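Local coordinates for NanU sialic acid binding protein (Bacteroides fragilis, PDB 4L7T) that binds sialic acid with high affinity as a SusD-family protein, probably at the outer membrane of the bacterium, at residues 395-398 / 399-403; 331-334 / 335-339. All coordinates share one frame; numbering follows the deposited sequence.

Contact 1: residues 395-398 / 399-403; sequences LAEA and KALLG
The Leu395 side chain is crossed obliquely by the aliphatic chain of Lys399, one helical turn later. CE of Lys399 lies 4.1 Å from Leu395 CD1 and equally close to its CG. A chi1 of 178° sets Leu395 CG beside its own carbonyl carbon and brings the end of the side chain nearer the following turn. The lysine stays extended beyond CG and carries its amino group past the leucine to a salt bridge with Glu409 of helix 407-418. On another side of the helix, Glu397 and Leu401 run side by side, and Glu397 CG meets Leu401 CD1 at 4.0 Å.

Main-chain bonds of the i to i+4 kind tie the turns. Lys399 N donates to Leu395 O at 2.9 Å, and Leu401 N donates to Glu397 O over the same length. The bond from Leu402 N to Ala398 O is weak. Gly403 then takes positive phi, its N bonds to Ala400 O at 3.0 Å, and a Schellman motif closes the helix. Ala396 and Ala400 both touch Ile456 of helix 452-463, while Leu401 reaches Leu218 of helix 206-223. Hydrogen bonds thus hold the backbone, while the side chains meet each other through carbon atoms; Lys399 directs its charge to Glu409, and its methylenes pack on Leu395.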
ATOM      1  N   LEU A 395      13.524  -8.273  -2.264  1.00 10.74           N
ATOM      2  CA  LEU A 395      14.650  -9.088  -2.703  1.00 11.72           C
ATOM      3  C   LEU A 395      15.452  -9.627  -1.500  1.00 10.93           C
ATOM      4  O   LEU A 395      15.747 -10.845  -1.486  1.00 13.21           O
ATOM      5  CB  LEU A 395      15.489  -8.303  -3.683  1.00 12.15           C
ATOM      6  CG  LEU A 395      16.741  -9.019  -4.190  1.00 11.88           C
ATOM      7  CD1 LEU A 395      16.346 -10.341  -4.908  1.00 11.22           C
ATOM      8  CD2 LEU A 395      17.386  -8.042  -5.175  1.00 13.56           C
ATOM      9  N   ALA A 396      15.654  -8.770  -0.474  1.00 11.85           N
ATOM     10  CA  ALA A 396      16.243  -9.173   0.821  1.00 11.49           C
ATOM     11  C   ALA A 396      15.421 -10.330   1.400  1.00 14.73           C
ATOM     12  O   ALA A 396      15.985 -11.314   1.890  1.00 14.42           O
ATOM     13  CB  ALA A 396      16.249  -7.975   1.798  1.00 13.27           C
ATOM     14  N   GLU A 397      14.085 -10.209   1.379  1.00 14.69           N
ATOM     15  CA  GLU A 397      13.248 -11.238   1.979  1.00 13.63           C
ATOM     16  C   GLU A 397      13.338 -12.522   1.197  1.00 14.34           C
ATOM     17  O   GLU A 397      13.428 -13.623   1.790  1.00 15.35           O
ATOM     18  CB  GLU A 397      11.823 -10.736   1.977  1.00 14.85           C
ATOM     19  CG  GLU A 397      10.878 -11.639   2.825  1.00 17.31           C
ATOM     20  CD  GLU A 397       9.638 -10.874   3.337  1.00 26.30           C
ATOM     21  OE1 GLU A 397       9.232  -9.820   2.753  1.00 23.50           O
ATOM     22  OE2 GLU A 397       9.069 -11.287   4.365  1.00 26.23           O
ATOM     23  N   ALA A 398      13.292 -12.448  -0.144  1.00 12.52           N
ATOM     24  CA  ALA A 398      13.419 -13.693  -0.939  1.00 12.83           C
ATOM     25  C   ALA A 398      14.790 -14.355  -0.622  1.00 14.42           C
ATOM     26  O   ALA A 398      14.873 -15.625  -0.518  1.00 14.12           O
ATOM     27  CB  ALA A 398      13.351 -13.383  -2.450  1.00 13.75           C
ATOM     28  N   LYS A 399      15.820 -13.548  -0.531  1.00 14.44           N
ATOM     29  CA  LYS A 399      17.202 -14.049  -0.214  1.00 15.53           C
ATOM     30  C   LYS A 399      17.205 -14.749   1.157  1.00 15.76           C
ATOM     31  O   LYS A 399      17.659 -15.892   1.309  1.00 15.31           O
ATOM     32  CB  LYS A 399      18.242 -12.937  -0.280  1.00 14.16           C
ATOM     33  CG  LYS A 399      18.582 -12.597  -1.763  1.00 14.99           C
ATOM     34  CD  LYS A 399      19.609 -11.486  -1.906  1.00 17.57           C
ATOM     35  CE  LYS A 399      19.977 -11.399  -3.367  1.00 17.36           C
ATOM     36  NZ  LYS A 399      21.137 -10.425  -3.446  1.00 21.92           N
ATOM     37  N   ALA A 400      16.613 -14.086   2.135  1.00 15.29           N
ATOM     38  CA  ALA A 400      16.552 -14.653   3.508  1.00 16.54           C
ATOM     39  C   ALA A 400      15.783 -15.951   3.530  1.00 17.02           C
ATOM     40  O   ALA A 400      16.223 -16.919   4.154  1.00 17.06           O
ATOM     41  CB  ALA A 400      15.889 -13.674   4.407  1.00 18.46           C
ATOM     42  N   LEU A 401      14.680 -16.041   2.795  1.00 15.24           N
ATOM     43  CA  LEU A 401      13.902 -17.263   2.779  1.00 15.28           C
ATOM     44  C   LEU A 401      14.638 -18.446   2.101  1.00 16.93           C
ATOM     45  O   LEU A 401      14.224 -19.617   2.230  1.00 19.23           O
ATOM     46  CB  LEU A 401      12.496 -16.970   2.139  1.00 16.97           C
ATOM     47  CG  LEU A 401      11.649 -16.079   3.028  1.00 17.17           C
ATOM     48  CD1 LEU A 401      10.441 -15.548   2.176  1.00 16.22           C
ATOM     49  CD2 LEU A 401      11.124 -16.889   4.263  1.00 22.11           C
ATOM     50  N   LEU A 402      15.588 -18.091   1.236  1.00 15.58           N
ATOM     51  CA  LEU A 402      16.424 -19.073   0.517  1.00 17.02           C
ATOM     52  C   LEU A 402      17.638 -19.429   1.306  1.00 17.10           C
ATOM     53  O   LEU A 402      18.440 -20.245   0.824  1.00 17.64           O
ATOM     54  CB  LEU A 402      16.875 -18.452  -0.833  1.00 15.47           C
ATOM     55  CG  LEU A 402      15.728 -18.523  -1.824  1.00 13.13           C
ATOM     56  CD1 LEU A 402      16.061 -17.581  -3.043  1.00 14.78           C
ATOM     57  CD2 LEU A 402      15.503 -19.904  -2.393  1.00 13.46           C
ATOM     58  N   GLY A 403      17.841 -18.773   2.435  1.00 15.74           N
ATOM     59  CA  GLY A 403      19.031 -19.021   3.224  1.00 16.70           C
ATOM     60  C   GLY A 403      20.257 -18.307   2.684  1.00 17.99           C
ATOM     61  O   GLY A 403      21.414 -18.709   2.934  1.00 18.50           O
TER

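Contact 2: residues 331-334 / 335-339; sequences KAFR and DGDTR
Asp337 OD1 accepts two bonds from Arg339, one from the backbone and one from the side chain. Arg339 N comes to it at 3.0 Å on the anti side, well out of the carboxylate plane. Arg339 NE uses the syn lone pair of the same oxygen. Asp337 OD2 takes Arg339 NH2 at 2.9 Å in a straight bond (159°), with the oxygen close to the guanidinium plane. The grip is side-on and fixes the rotation of the carboxylate. Water 1 also donates to OD2, at 2.6 Å, and accepts from Arg334 N, so it links the carboxylate to the first residue of the turn.

The Phe333 ring stands nearly perpendicular to this carboxylate, with 83° between their planes. Asp337 OD2 lies at the ring edge, 3.4 Å from Phe333 CD1. Arg339 CB packs on Phe333 CE1 at 3.8 Å, and the Arg339 carbonyl carbon sits over one ring face, offset toward the rim.

Asp337 N donates to Arg334 O at 3.2 Å and closes the turn. Arg334 bends at chi2 and chi3, which brings its NE to water 2; that water also accepts from Asp335 N. Arg334 NH1 makes a salt bridge with Asp435. Arg339 NH1 pairs with Glu459 and Glu463 of helix 452-463, so three carboxylates share this guanidinium and probably fix its position. Residues 334-337 form a type II beta turn, with positive-phi Gly336 in its third position, and Asp337 adds a side-chain capping bond ahead of helix 339-343.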
ATOM      1  N   LYS A 331       9.594   4.590  19.784  1.00 20.69           N
ATOM      2  CA  LYS A 331      10.059   3.195  19.676  1.00 19.48           C
ATOM      3  C   LYS A 331      10.355   2.693  18.258  1.00 18.37           C
ATOM      4  O   LYS A 331      10.740   1.547  18.129  1.00 20.62           O
ATOM      5  CB  LYS A 331       9.062   2.205  20.303  1.00 19.70           C
ATOM      6  CG  LYS A 331       9.092   2.331  21.835  1.00 23.00           C
ATOM      7  CD  LYS A 331       8.075   1.435  22.463  1.00 24.17           C
ATOM      8  CE  LYS A 331       8.318   1.454  23.961  1.00 28.82           C
ATOM      9  NZ  LYS A 331       7.919   0.145  24.512  1.00 36.35           N
ATOM     10  N   ALA A 332      10.027   3.470  17.243  1.00 19.00           N
ATOM     11  CA  ALA A 332      10.144   2.963  15.866  1.00 16.81           C
ATOM     12  C   ALA A 332      11.505   3.137  15.253  1.00 18.04           C
ATOM     13  O   ALA A 332      11.825   2.341  14.328  1.00 17.64           O
ATOM     14  CB  ALA A 332       9.116   3.577  14.968  1.00 18.11           C
ATOM     15  N   PHE A 333      12.196   4.229  15.623  1.00 16.82           N
ATOM     16  CA  PHE A 333      13.379   4.636  14.850  1.00 18.02           C
ATOM     17  C   PHE A 333      14.573   4.865  15.753  1.00 18.93           C
ATOM     18  O   PHE A 333      14.441   5.477  16.793  1.00 20.62           O
ATOM     19  CB  PHE A 333      13.136   5.917  14.015  1.00 16.89           C
ATOM     20  CG  PHE A 333      11.996   5.804  13.053  1.00 17.93           C
ATOM     21  CD1 PHE A 333      12.191   5.252  11.769  1.00 17.73           C
ATOM     22  CD2 PHE A 333      10.717   6.240  13.416  1.00 18.12           C
ATOM     23  CE1 PHE A 333      11.101   5.144  10.861  1.00 15.46           C
ATOM     24  CE2 PHE A 333       9.653   6.125  12.526  1.00 20.68           C
ATOM     25  CZ  PHE A 333       9.842   5.618  11.237  1.00 15.42           C
ATOM     26  N   ARG A 334      15.752   4.406  15.293  1.00 17.98           N
ATOM     27  CA  ARG A 334      17.043   4.785  15.934  1.00 18.54           C
ATOM     28  C   ARG A 334      17.382   6.277  15.719  1.00 18.18           C
ATOM     29  O   ARG A 334      16.993   6.876  14.719  1.00 18.95           O
ATOM     30  CB  ARG A 334      18.165   3.909  15.365  1.00 18.07           C
ATOM     31  CG  ARG A 334      17.989   2.429  15.462  1.00 19.29           C
ATOM     32  CD  ARG A 334      17.760   1.844  16.886  1.00 23.43           C
ATOM     33  NE  ARG A 334      18.795   2.330  17.817  1.00 25.21           N
ATOM     34  CZ  ARG A 334      19.913   1.669  18.116  1.00 26.58           C
ATOM     35  NH1 ARG A 334      20.177   0.464  17.591  1.00 22.93           N
ATOM     36  NH2 ARG A 334      20.788   2.252  18.969  1.00 27.91           N
ATOM     37  N   ASP A 335      18.111   6.940  16.643  1.00 20.09           N
ATOM     38  CA  ASP A 335      18.491   8.326  16.400  1.00 21.90           C
ATOM     39  C   ASP A 335      19.260   8.440  15.111  1.00 21.63           C
ATOM     40  O   ASP A 335      20.056   7.522  14.766  1.00 23.68           O
ATOM     41  CB  ASP A 335      19.459   8.803  17.503  1.00 24.13           C
ATOM     42  CG  ASP A 335      18.792   8.963  18.826  1.00 27.40           C
ATOM     43  OD1 ASP A 335      17.552   8.795  18.952  1.00 32.28           O
ATOM     44  OD2 ASP A 335      19.561   9.251  19.768  1.00 34.77           O
ATOM     45  N   GLY A 336      19.015   9.553  14.412  1.00 21.96           N
ATOM     46  CA  GLY A 336      19.659   9.752  13.115  1.00 21.21           C
ATOM     47  C   GLY A 336      18.858   9.312  11.905  1.00 21.44           C
ATOM     48  O   GLY A 336      19.118   9.787  10.792  1.00 23.09           O
ATOM     49  N   ASP A 337      17.842   8.457  12.114  1.00 19.30           N
ATOM     50  CA  ASP A 337      17.003   8.055  11.015  1.00 17.02           C
ATOM     51  C   ASP A 337      16.104   9.197  10.545  1.00 17.79           C
ATOM     52  O   ASP A 337      15.150   9.582  11.226  1.00 18.42           O
ATOM     53  CB  ASP A 337      16.165   6.814  11.458  1.00 16.37           C
ATOM     54  CG  ASP A 337      15.539   6.024  10.272  1.00 11.58           C
ATOM     55  OD1 ASP A 337      15.226   6.637   9.196  1.00 17.31           O
ATOM     56  OD2 ASP A 337      15.317   4.823  10.483  1.00 16.57           O
ATOM     57  N   THR A 338      16.340   9.659   9.329  1.00 16.56           N
ATOM     58  CA  THR A 338      15.567  10.740   8.730  1.00 17.29           C
ATOM     59  C   THR A 338      14.067  10.394   8.488  1.00 17.40           C
ATOM     60  O   THR A 338      13.233  11.283   8.262  1.00 18.48           O
ATOM     61  CB  THR A 338      16.154  11.213   7.380  1.00 17.10           C
ATOM     62  OG1 THR A 338      16.089  10.187   6.363  1.00 18.16           O
ATOM     63  CG2 THR A 338      17.605  11.692   7.539  1.00 20.58           C
ATOM     64  N   ARG A 339      13.747   9.106   8.522  1.00 16.62           N
ATOM     65  CA  ARG A 339      12.383   8.648   8.231  1.00 15.95           C
ATOM     66  C   ARG A 339      11.422   8.993   9.377  1.00 17.61           C
ATOM     67  O   ARG A 339      10.207   9.070   9.148  1.00 18.67           O
ATOM     68  CB  ARG A 339      12.301   7.140   7.917  1.00 17.04           C
ATOM     69  CG  ARG A 339      13.170   6.721   6.706  1.00 15.31           C
ATOM     70  CD  ARG A 339      13.066   5.225   6.539  1.00 13.60           C
ATOM     71  NE  ARG A 339      13.927   4.560   7.510  1.00 15.00           N
ATOM     72  CZ  ARG A 339      14.437   3.322   7.415  1.00 12.91           C
ATOM     73  NH1 ARG A 339      14.102   2.469   6.410  1.00 12.60           N
ATOM     74  NH2 ARG A 339      15.231   2.829   8.374  1.00 16.08           N
TER
HETATM   75  O   HOH W   1      16.059   3.476  12.569  1.00 17.45           O
HETATM   76  O   HOH W   2      18.821   5.218  18.849  1.00 27.84           O
HETATM   77  O   HOH W   3      15.012   9.058  14.556  1.00 34.01           O

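Contact 2 precedes contact 1 in the chain, and both belong to the SusD-family part of the protein. Their centres are about 25 Å apart, their nearest atoms are about 12 Å apart, and they do not touch. Two helices connect them indirectly. Helix 452-463 meets contact 1 through Leu453 and Ile456, and contact 2 through Glu459, Arg462 and Glu463. Helix 407-418 offers Glu409 and Ile410 to contact 1 and Ala417 to contact 2. Contact 1 covers the end of one helix, whereas contact 2 leads into the start of another. Neither includes Thr483 or Thr486 of the sodium site, and no sialic acid is present to place the sugar pocket.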